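Local coordinates for protein tetraacyldisaccharide 4'-kinase (Aquifex aeolicus, PDB 4ITM) that probably transfers the gamma-phosphate of ATP to the 4'-position of a tetraacyldisaccharide 1-phosphate, forming lipid IVA in lipid A biosynthesis, at residues Val38-Asn43 with Asp149-Leu154; Glu207-Leu212 with Ala293-Val298; Val219-Leu224 with Leu248-Lys253. One frame throughout, in Å; residues are numbered along the deposited sequence.

Contact 1: Val38-Asn43 with Asp149-Leu154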
loop_
_atom_site.group_PDB
_atom_site.type_symbol
_atom_site.label_atom_id
_atom_site.label_comp_id
_atom_site.label_asym_id
_atom_site.label_seq_id
_atom_site.Cartn_x
_atom_site.Cartn_y
_atom_site.Cartn_z
ATOM N N VAL A 38 -15.057 2.492 -9.218
ATOM C CA VAL A 38 -14.205 2.617 -8.054
ATOM C C VAL A 38 -13.881 1.226 -7.522
ATOM O O VAL A 38 -14.773 0.437 -7.184
ATOM C CB VAL A 38 -14.918 3.414 -6.938
ATOM C CG1 VAL A 38 -14.137 3.334 -5.653
ATOM C CG2 VAL A 38 -15.154 4.868 -7.374
ATOM N N ILE A 39 -12.597 0.916 -7.462
ATOM C CA ILE A 39 -12.152 -0.314 -6.836
ATOM C C ILE A 39 -11.509 0.028 -5.507
ATOM O O ILE A 39 -10.631 0.888 -5.444
ATOM C CB ILE A 39 -11.119 -1.058 -7.729
ATOM C CG1 ILE A 39 -11.763 -1.406 -9.072
ATOM C CG2 ILE A 39 -10.630 -2.298 -7.035
ATOM C CD1 ILE A 39 -10.776 -1.939 -10.143
ATOM N N SER A 40 -11.951 -0.626 -4.437
ATOM C CA SER A 40 -11.299 -0.419 -3.154
ATOM C C SER A 40 -10.354 -1.560 -2.826
ATOM O O SER A 40 -10.690 -2.726 -3.027
ATOM C CB SER A 40 -12.319 -0.260 -2.025
ATOM O OG SER A 40 -11.657 0.027 -0.800
ATOM N N VAL A 41 -9.166 -1.198 -2.345
ATOM C CA VAL A 41 -8.211 -2.131 -1.759
ATOM C C VAL A 41 -8.193 -1.806 -0.277
ATOM O O VAL A 41 -8.190 -0.637 0.095
ATOM C CB VAL A 41 -6.801 -1.910 -2.352
ATOM C CG1 VAL A 41 -5.746 -2.759 -1.639
ATOM C CG2 VAL A 41 -6.817 -2.209 -3.840
ATOM N N GLY A 42 -8.215 -2.821 0.582
ATOM C CA GLY A 42 -8.297 -2.543 1.999
ATOM C C GLY A 42 -7.732 -3.613 2.903
ATOM O O GLY A 42 -7.384 -4.687 2.447
ATOM N N ASN A 43 -7.626 -3.302 4.190
ATOM C CA ASN A 43 -7.376 -4.347 5.172
ATOM C C ASN A 43 -7.958 -4.042 6.539
ATOM O O ASN A 43 -8.312 -2.897 6.855
ATOM C CB ASN A 43 -5.897 -4.718 5.273
ATOM C CG ASN A 43 -5.088 -3.669 5.951
ATOM O OD1 ASN A 43 -5.401 -2.491 5.863
ATOM N ND2 ASN A 43 -4.025 -4.080 6.627
ATOM N N ASP A 149 -17.389 -0.225 -6.398
ATOM C CA ASP A 149 -18.036 -1.243 -7.220
ATOM C C ASP A 149 -17.378 -2.606 -7.040
ATOM O O ASP A 149 -17.951 -3.646 -7.346
ATOM C CB ASP A 149 -17.989 -0.816 -8.681
ATOM C CG ASP A 149 -18.640 0.529 -8.898
ATOM O OD1 ASP A 149 -19.889 0.589 -8.822
ATOM O OD2 ASP A 149 -17.910 1.524 -9.114
ATOM N N LEU A 150 -16.156 -2.589 -6.541
ATOM C CA LEU A 150 -15.446 -3.818 -6.261
ATOM C C LEU A 150 -14.645 -3.596 -4.990
ATOM O O LEU A 150 -13.725 -2.769 -4.942
ATOM C CB LEU A 150 -14.548 -4.219 -7.441
ATOM C CG LEU A 150 -13.670 -5.460 -7.235
ATOM C CD1 LEU A 150 -14.504 -6.715 -6.886
ATOM C CD2 LEU A 150 -12.825 -5.710 -8.459
ATOM N N ASN A 151 -15.022 -4.331 -3.952
ATOM C CA ASN A 151 -14.459 -4.143 -2.626
ATOM C C ASN A 151 -13.475 -5.265 -2.351
ATOM O O ASN A 151 -13.879 -6.360 -1.978
ATOM C CB ASN A 151 -15.592 -4.158 -1.581
ATOM C CG ASN A 151 -15.239 -3.409 -0.305
ATOM O OD1 ASN A 151 -14.324 -2.576 -0.277
ATOM N ND2 ASN A 151 -15.987 -3.692 0.769
ATOM N N ILE A 152 -12.185 -4.993 -2.546
ATOM C CA ILE A 152 -11.156 -6.007 -2.349
ATOM C C ILE A 152 -10.536 -5.900 -0.943
ATOM O O ILE A 152 -10.114 -4.832 -0.530
ATOM C CB ILE A 152 -10.065 -5.900 -3.420
ATOM C CG1 ILE A 152 -10.671 -6.011 -4.827
ATOM C CG2 ILE A 152 -8.986 -6.979 -3.200
ATOM C CD1 ILE A 152 -9.626 -5.825 -5.945
ATOM N N LEU A 153 -10.510 -7.002 -0.200
ATOM C CA LEU A 153 -9.943 -6.977 1.151
ATOM C C LEU A 153 -8.691 -7.850 1.210
ATOM O O LEU A 153 -8.734 -9.018 0.820
ATOM C CB LEU A 153 -10.974 -7.459 2.193
ATOM C CG LEU A 153 -10.475 -7.583 3.644
ATOM C CD1 LEU A 153 -10.104 -6.217 4.187
ATOM C CD2 LEU A 153 -11.520 -8.268 4.563
ATOM N N LEU A 154 -7.582 -7.279 1.686
ATOM C CA LEU A 154 -6.346 -8.035 1.888
ATOM C C LEU A 154 -6.360 -8.614 3.284
ATOM O O LEU A 154 -6.693 -7.937 4.248
ATOM C CB LEU A 154 -5.109 -7.148 1.757
ATOM C CG LEU A 154 -4.982 -6.241 0.536
ATOM C CD1 LEU A 154 -3.767 -5.379 0.696
ATOM C CD2 LEU A 154 -4.884 -7.048 -0.728
HETATM O O HOH W 1 -11.528 -2.465 0.239
#
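S40 and N151 approach one another through extended first torsions: S40 OG stands anti to its backbone N (chi1 -176°), and N151 CG is turned much the same way (chi1 -155°), which lays hydroxyl and amide along the same face of two adjacent strands. A water lies between them, accepting from S40 OG at 2.7 Å and donating to N151 OD1 at 2.8 Å and to I152 O at 2.9 Å, so that buried polar groups share one partner. R148 also grips N151 OD1, while the ND2 end goes to R179 O, fixing which way the amide is flipped. On the other face the contact is oily: I39 and I152 run side by side, CG2 of the first 3.8 Å from CD1 of the second, and V41 CG1 meets L154 CD1 at 4.0 Å; F54 and L58 of helix 51-61 pack against I39, V41 and I152. S40 N to L150 O, I152 N to S40 O and L154 N to G42 O stitch the strands in parallel register, the last nearly straight (170°), while G42 N to I152 O is weak. At the N-terminal end of the pair D149 OD2 receives V38 N at 3.0 Å through its anti lone pair, and H147 holds OD1. Strand 38-43 leads into the predicted ATP-binding loop, where N43 bonds S49 and R171: this is the parallel core sheet of a P-loop kinase.

Contact 2: Glu207-Leu212 with Ala293-Val298. With ATP (adenosine-5'-triphosphate), chain B.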
loop_
_atom_site.group_PDB
_atom_site.type_symbol
_atom_site.label_atom_id
_atom_site.label_comp_id
_atom_site.label_asym_id
_atom_site.label_seq_id
_atom_site.Cartn_x
_atom_site.Cartn_y
_atom_site.Cartn_z
ATOM N N GLU A 207 7.936 -11.764 -6.136
ATOM C CA GLU A 207 9.184 -12.376 -6.569
ATOM C C GLU A 207 10.178 -11.301 -7.002
ATOM O O GLU A 207 9.821 -10.340 -7.689
ATOM C CB GLU A 207 8.944 -13.355 -7.720
ATOM C CG GLU A 207 8.097 -14.558 -7.354
ATOM C CD GLU A 207 7.715 -15.396 -8.563
ATOM O OE1 GLU A 207 7.908 -14.930 -9.706
ATOM O OE2 GLU A 207 7.222 -16.525 -8.367
ATOM N N PHE A 208 11.430 -11.478 -6.605
ATOM C CA PHE A 208 12.467 -10.516 -6.933
ATOM C C PHE A 208 12.628 -10.348 -8.443
ATOM O O PHE A 208 12.731 -11.319 -9.181
ATOM C CB PHE A 208 13.795 -10.911 -6.293
ATOM C CG PHE A 208 14.879 -9.915 -6.524
ATOM C CD1 PHE A 208 14.801 -8.654 -5.961
ATOM C CD2 PHE A 208 15.970 -10.229 -7.320
ATOM C CE1 PHE A 208 15.795 -7.718 -6.182
ATOM C CE2 PHE A 208 16.972 -9.296 -7.544
ATOM C CZ PHE A 208 16.885 -8.036 -6.972
ATOM N N CYS A 209 12.605 -9.103 -8.900
ATOM C CA CYS A 209 12.770 -8.826 -10.318
ATOM C C CYS A 209 14.054 -8.055 -10.641
ATOM O O CYS A 209 14.854 -8.492 -11.462
ATOM C CB CYS A 209 11.543 -8.071 -10.841
ATOM S SG CYS A 209 11.831 -7.016 -12.276
ATOM N N CYS A 210 14.233 -6.909 -9.993
ATOM C CA CYS A 210 15.291 -5.964 -10.348
ATOM C C CYS A 210 15.539 -4.945 -9.233
ATOM O O CYS A 210 14.807 -4.908 -8.256
ATOM C CB CYS A 210 15.004 -5.277 -11.682
ATOM S SG CYS A 210 13.408 -4.455 -11.791
ATOM N N LEU A 211 16.604 -4.163 -9.359
ATOM C CA LEU A 211 16.751 -2.910 -8.613
ATOM C C LEU A 211 15.886 -1.747 -9.111
ATOM O O LEU A 211 15.524 -1.683 -10.282
ATOM C CB LEU A 211 18.220 -2.488 -8.550
ATOM C CG LEU A 211 19.206 -3.603 -8.206
ATOM C CD1 LEU A 211 20.631 -3.072 -8.165
ATOM C CD2 LEU A 211 18.833 -4.262 -6.890
ATOM N N LEU A 212 15.573 -0.823 -8.208
ATOM C CA LEU A 212 15.082 0.488 -8.597
ATOM C C LEU A 212 16.192 1.513 -8.349
ATOM O O LEU A 212 16.774 1.538 -7.271
ATOM C CB LEU A 212 13.823 0.845 -7.811
ATOM C CG LEU A 212 12.597 -0.017 -8.102
ATOM C CD1 LEU A 212 11.566 0.175 -7.008
ATOM C CD2 LEU A 212 11.998 0.317 -9.499
ATOM N N ALA A 293 16.987 0.459 -4.607
ATOM C CA ALA A 293 16.058 -0.339 -3.812
ATOM C C ALA A 293 15.743 -1.598 -4.591
ATOM O O ALA A 293 16.024 -1.674 -5.784
ATOM C CB ALA A 293 14.782 0.439 -3.512
ATOM N N LEU A 294 15.182 -2.589 -3.910
ATOM C CA LEU A 294 14.799 -3.845 -4.544
ATOM C C LEU A 294 13.397 -3.694 -5.108
ATOM O O LEU A 294 12.534 -3.088 -4.478
ATOM C CB LEU A 294 14.802 -4.989 -3.527
ATOM C CG LEU A 294 16.050 -5.235 -2.675
ATOM C CD1 LEU A 294 15.766 -6.303 -1.637
ATOM C CD2 LEU A 294 17.215 -5.640 -3.542
ATOM N N ASN A 295 13.182 -4.252 -6.291
ATOM C CA ASN A 295 11.887 -4.233 -6.939
ATOM C C ASN A 295 11.373 -5.665 -7.052
ATOM O O ASN A 295 12.116 -6.556 -7.452
ATOM C CB ASN A 295 12.015 -3.588 -8.327
ATOM C CG ASN A 295 10.689 -3.508 -9.064
ATOM O OD1 ASN A 295 9.691 -3.003 -8.542
ATOM N ND2 ASN A 295 10.670 -4.028 -10.277
ATOM N N PHE A 296 10.113 -5.888 -6.676
ATOM C CA PHE A 296 9.519 -7.225 -6.726
ATOM C C PHE A 296 8.320 -7.258 -7.663
ATOM O O PHE A 296 7.462 -6.366 -7.618
ATOM C CB PHE A 296 9.069 -7.678 -5.330
ATOM C CG PHE A 296 10.199 -7.911 -4.377
ATOM C CD1 PHE A 296 10.738 -6.860 -3.650
ATOM C CD2 PHE A 296 10.729 -9.183 -4.206
ATOM C CE1 PHE A 296 11.782 -7.071 -2.778
ATOM C CE2 PHE A 296 11.775 -9.400 -3.325
ATOM C CZ PHE A 296 12.305 -8.343 -2.617
ATOM N N LYS A 297 8.259 -8.290 -8.499
ATOM C CA LYS A 297 7.070 -8.558 -9.307
ATOM C C LYS A 297 5.975 -9.042 -8.376
ATOM O O LYS A 297 6.249 -9.734 -7.389
ATOM C CB LYS A 297 7.337 -9.636 -10.366
ATOM C CG LYS A 297 8.333 -9.258 -11.460
ATOM C CD LYS A 297 8.537 -10.417 -12.446
ATOM C CE LYS A 297 9.588 -10.102 -13.518
ATOM N NZ LYS A 297 9.211 -8.945 -14.379
ATOM N N VAL A 298 4.736 -8.664 -8.674
ATOM C CA VAL A 298 3.600 -9.082 -7.858
ATOM C C VAL A 298 2.686 -9.987 -8.670
ATOM O O VAL A 298 2.275 -9.625 -9.772
ATOM C CB VAL A 298 2.814 -7.877 -7.351
ATOM C CG1 VAL A 298 1.684 -8.325 -6.400
ATOM C CG2 VAL A 298 3.756 -6.912 -6.662
HETATM P PG ATP B . 2.480 -1.621 2.814
HETATM O O1G ATP B . 1.367 -1.771 3.811
HETATM O O2G ATP B . 2.070 -1.496 1.370
HETATM O O3G ATP B . 3.541 -0.620 3.218
HETATM P PB ATP B . 3.638 -3.914 4.103
HETATM O O1B ATP B . 2.628 -5.019 4.323
HETATM O O2B ATP B . 3.966 -3.011 5.259
HETATM O O3B ATP B . 3.281 -3.023 2.810
HETATM P PA ATP B . 5.371 -5.417 2.305
HETATM O O1A ATP B . 6.135 -6.560 2.921
HETATM O O2A ATP B . 4.206 -5.733 1.410
HETATM O O3A ATP B . 5.024 -4.548 3.617
HETATM O "O5'" ATP B . 6.414 -4.478 1.494
HETATM C "C5'" ATP B . 7.347 -3.674 2.230
HETATM C "C4'" ATP B . 7.565 -2.299 1.595
HETATM O "O4'" ATP B . 8.223 -2.393 0.324
HETATM C "C3'" ATP B . 6.262 -1.549 1.355
HETATM O "O3'" ATP B . 5.896 -0.787 2.510
HETATM C "C2'" ATP B . 6.554 -0.717 0.108
HETATM O "O2'" ATP B . 7.238 0.498 0.432
HETATM C "C1'" ATP B . 7.594 -1.533 -0.636
HETATM N N9 ATP B . 7.009 -2.443 -1.647
HETATM C C8 ATP B . 5.807 -3.054 -1.584
HETATM N N7 ATP B . 5.604 -3.847 -2.655
HETATM C C5 ATP B . 6.713 -3.753 -3.427
HETATM C C6 ATP B . 7.162 -4.340 -4.709
HETATM N N6 ATP B . 6.366 -5.205 -5.392
HETATM N N1 ATP B . 8.387 -3.970 -5.167
HETATM C C2 ATP B . 9.186 -3.120 -4.484
HETATM N N3 ATP B . 8.844 -2.549 -3.316
HETATM C C4 ATP B . 7.640 -2.831 -2.754
#
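N295 lies against C210 and L212, and its side chain, followed outward, meets a changing set of neighbours along its length. CB touches C210 O and then L212 CG, the latter at 3.6 Å. CG lies beside L212 CD2 and C210 SG. At the tip the two branches part: OD1 approaches ATP N1 without bonding to it, while ND2 donates to C210 SG at 3.2 Å, the sulfur lying somewhat out of the amide plane. C210 SG is in position because chi1 (55°) tucks it between its backbone N and carbonyl carbon. Exchanging N295 for an alanine would probably leave this buried thiol without its donor and open a gap beside L212.

The backbone at this point departs from regular antiparallel pairing. C209 and C210 both face N295, a classic beta bulge, and both amides turn to N295 O; the bond from C209 N is 3.0 Å long and in the carbonyl plane, that from C210 N is weak. The bulge shifts the register by one residue and brings C209 CB hard against K297 CG.

On the face of the ribbon carrying the two phenylalanines, F208 turns its edge to the face of F296 in a T-shaped stack, planes at 71° and centroids 5.7 Å apart. F208 CE1 also meets L294 CD2 at 3.6 Å, the two side chains crossing at about a right angle. On the side of F296 turned away from strand 201-212, its backbone binds the adenine: F296 N donates to ATP N1 at 3.0 Å, and ATP N6 donates to F296 O at 2.7 Å, nearly straight, so that one residue's backbone matches the donor and acceptor of adenine.

Contact 3: Val219-Leu224 with Leu248-Lys253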
loop_
_atom_site.group_PDB
_atom_site.type_symbol
_atom_site.label_atom_id
_atom_site.label_comp_id
_atom_site.label_asym_id
_atom_site.label_seq_id
_atom_site.Cartn_x
_atom_site.Cartn_y
_atom_site.Cartn_z
ATOM N N VAL A 219 16.388 -1.235 -13.180
ATOM C CA VAL A 219 17.743 -1.531 -13.625
ATOM C C VAL A 219 18.089 -2.967 -13.238
ATOM O O VAL A 219 17.583 -3.483 -12.246
ATOM C CB VAL A 219 18.792 -0.537 -13.048
ATOM C CG1 VAL A 219 18.398 0.910 -13.356
ATOM C CG2 VAL A 219 18.970 -0.732 -11.561
ATOM N N PRO A 220 18.933 -3.627 -14.034
ATOM C CA PRO A 220 19.194 -5.046 -13.784
ATOM C C PRO A 220 19.896 -5.302 -12.452
ATOM O O PRO A 220 20.667 -4.465 -11.972
ATOM C CB PRO A 220 20.114 -5.439 -14.948
ATOM C CG PRO A 220 19.840 -4.412 -16.006
ATOM C CD PRO A 220 19.597 -3.151 -15.262
ATOM N N PHE A 221 19.616 -6.470 -11.882
ATOM C CA PHE A 221 20.258 -6.962 -10.668
ATOM C C PHE A 221 21.759 -7.211 -10.889
ATOM O O PHE A 221 22.543 -7.221 -9.934
ATOM C CB PHE A 221 19.535 -8.247 -10.247
ATOM C CG PHE A 221 20.144 -8.963 -9.074
ATOM C CD1 PHE A 221 20.533 -10.296 -9.191
ATOM C CD2 PHE A 221 20.294 -8.330 -7.846
ATOM C CE1 PHE A 221 21.078 -10.985 -8.109
ATOM C CE2 PHE A 221 20.841 -9.011 -6.759
ATOM C CZ PHE A 221 21.233 -10.342 -6.893
ATOM N N ASP A 222 22.144 -7.393 -12.154
ATOM C CA ASP A 222 23.511 -7.762 -12.537
ATOM C C ASP A 222 24.589 -6.891 -11.915
ATOM O O ASP A 222 25.673 -7.376 -11.608
ATOM C CB ASP A 222 23.692 -7.694 -14.058
ATOM C CG ASP A 222 22.696 -8.545 -14.808
ATOM O OD1 ASP A 222 22.180 -9.523 -14.226
ATOM O OD2 ASP A 222 22.432 -8.231 -15.989
ATOM N N ILE A 223 24.297 -5.604 -11.745
ATOM C CA ILE A 223 25.310 -4.643 -11.316
ATOM C C ILE A 223 25.895 -4.949 -9.933
ATOM O O ILE A 223 26.922 -4.392 -9.554
ATOM C CB ILE A 223 24.763 -3.202 -11.333
ATOM C CG1 ILE A 223 23.920 -2.929 -10.084
ATOM C CG2 ILE A 223 23.969 -2.952 -12.612
ATOM C CD1 ILE A 223 23.624 -1.464 -9.865
ATOM N N LEU A 224 25.238 -5.835 -9.190
ATOM C CA LEU A 224 25.706 -6.235 -7.869
ATOM C C LEU A 224 26.721 -7.371 -7.950
ATOM O O LEU A 224 27.424 -7.654 -6.976
ATOM C CB LEU A 224 24.532 -6.645 -6.982
ATOM C CG LEU A 224 23.485 -5.558 -6.728
ATOM C CD1 LEU A 224 22.473 -6.008 -5.678
ATOM C CD2 LEU A 224 24.156 -4.253 -6.320
ATOM N N LEU A 248 18.260 -13.313 -0.553
ATOM C CA LEU A 248 18.494 -13.037 -1.968
ATOM C C LEU A 248 19.956 -13.252 -2.347
ATOM O O LEU A 248 20.322 -13.154 -3.521
ATOM C CB LEU A 248 18.079 -11.607 -2.319
ATOM C CG LEU A 248 16.575 -11.346 -2.396
ATOM C CD1 LEU A 248 16.297 -9.944 -2.912
ATOM C CD2 LEU A 248 15.909 -12.397 -3.268
ATOM N N GLY A 249 20.790 -13.527 -1.347
ATOM C CA GLY A 249 22.204 -13.767 -1.579
ATOM C C GLY A 249 23.009 -12.501 -1.786
ATOM O O GLY A 249 24.173 -12.547 -2.188
ATOM N N ILE A 250 22.392 -11.359 -1.507
ATOM C CA ILE A 250 23.074 -10.087 -1.689
ATOM C C ILE A 250 24.189 -9.884 -0.664
ATOM O O ILE A 250 23.962 -9.996 0.540
ATOM C CB ILE A 250 22.082 -8.923 -1.631
ATOM C CG1 ILE A 250 21.022 -9.099 -2.724
ATOM C CG2 ILE A 250 22.813 -7.602 -1.773
ATOM C CD1 ILE A 250 19.995 -7.993 -2.780
ATOM N N LYS A 251 25.392 -9.589 -1.154
ATOM C CA LYS A 251 26.558 -9.413 -0.292
ATOM C C LYS A 251 26.573 -8.024 0.338
ATOM O O LYS A 251 26.741 -7.026 -0.359
ATOM C CB LYS A 251 27.849 -9.613 -1.092
ATOM C CG LYS A 251 27.764 -10.664 -2.190
ATOM C CD LYS A 251 29.068 -10.737 -2.977
ATOM C CE LYS A 251 28.962 -11.687 -4.161
ATOM N NZ LYS A 251 28.077 -11.165 -5.236
ATOM N N VAL A 252 26.421 -7.965 1.657
ATOM C CA VAL A 252 26.380 -6.697 2.374
ATOM C C VAL A 252 27.608 -6.577 3.264
ATOM O O VAL A 252 27.793 -7.388 4.170
ATOM C CB VAL A 252 25.109 -6.604 3.258
ATOM C CG1 VAL A 252 25.100 -5.312 4.067
ATOM C CG2 VAL A 252 23.860 -6.713 2.401
ATOM N N LYS A 253 28.443 -5.574 3.003
ATOM C CA LYS A 253 29.670 -5.360 3.777
ATOM C C LYS A 253 29.399 -4.566 5.051
ATOM O O LYS A 253 30.194 -4.600 5.994
ATOM C CB LYS A 253 30.738 -4.627 2.946
ATOM C CG LYS A 253 30.356 -3.193 2.569
ATOM C CD LYS A 253 31.561 -2.350 2.143
ATOM C CE LYS A 253 31.784 -2.395 0.640
ATOM N NZ LYS A 253 32.629 -1.262 0.169
#
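The Schellman motif that ends helix 238-247 places I250 against F221, just before a short 3-10 segment that follows strand 218-219, and L224, the last residue of that segment. G249 suits the helix end: its phi is positive (79°), which favours glycine, and two bonds run back into the last helical turn. Just beyond it, I250 directs CG1 anti to its carbonyl carbon (chi1 -59°), which carries the ethyl branch nearer to the opposing turn than the CB direction alone would suggest. There CG1 meets CE2 of F221 at 4.0 Å, near the plane of the ring and at its edge, and CD1 lies only slightly farther from the same carbon. The two side chains cross obliquely, with the face of the phenyl taking no part in this pair. The other branch of I250, CG2, comes to 4.2 Å from CD1 of L224.

The 3-10 turn brings F221 and L224 to the same partner, and the bond from L224 N to F221 O, 3.1 Å long, closes it. All three apolar side chains also reach neighbouring parts of the fold: the ring of F221 forms an edge-to-face pair with F208, L224 rests on V229 and I274, and I250 on V229 and L294. At the margin, K251 bends at its last torsion and brings NZ to 4.0 Å from L224 O, too far to count as a bond.

With 154 Å² buried in all and only carbon-to-carbon approaches near van der Waals distance, the two segments are held by shape and hydrophobic burial rather than by directed polar bonds, which probably fixes their relative orientation less strictly than strand pairing would.

Along the chain, contact 1 is complete before contact 2 opens, and contact 3 is nested within the loop that contact 2 closes. Contacts 2 and 3 are neighbours, their centres 11 Å apart: L211 O lies 3.1 Å from V219 N, probably hydrogen-bonded, where strand 201-212 pairs with strand 218-219, and F208 packs on F221 and L248. The centre of contact 1 is about 24 Å from that of contact 2 and 35 Å from that of contact 3; contacts 1 and 3 lie on opposite sides of the chain's centre. Helix 51-61 touches both contacts 1 and 2. ATP lies between these two: strand 38-43 leads to the predicted ATP-binding loop, and F296 of contact 2 bonds adenine.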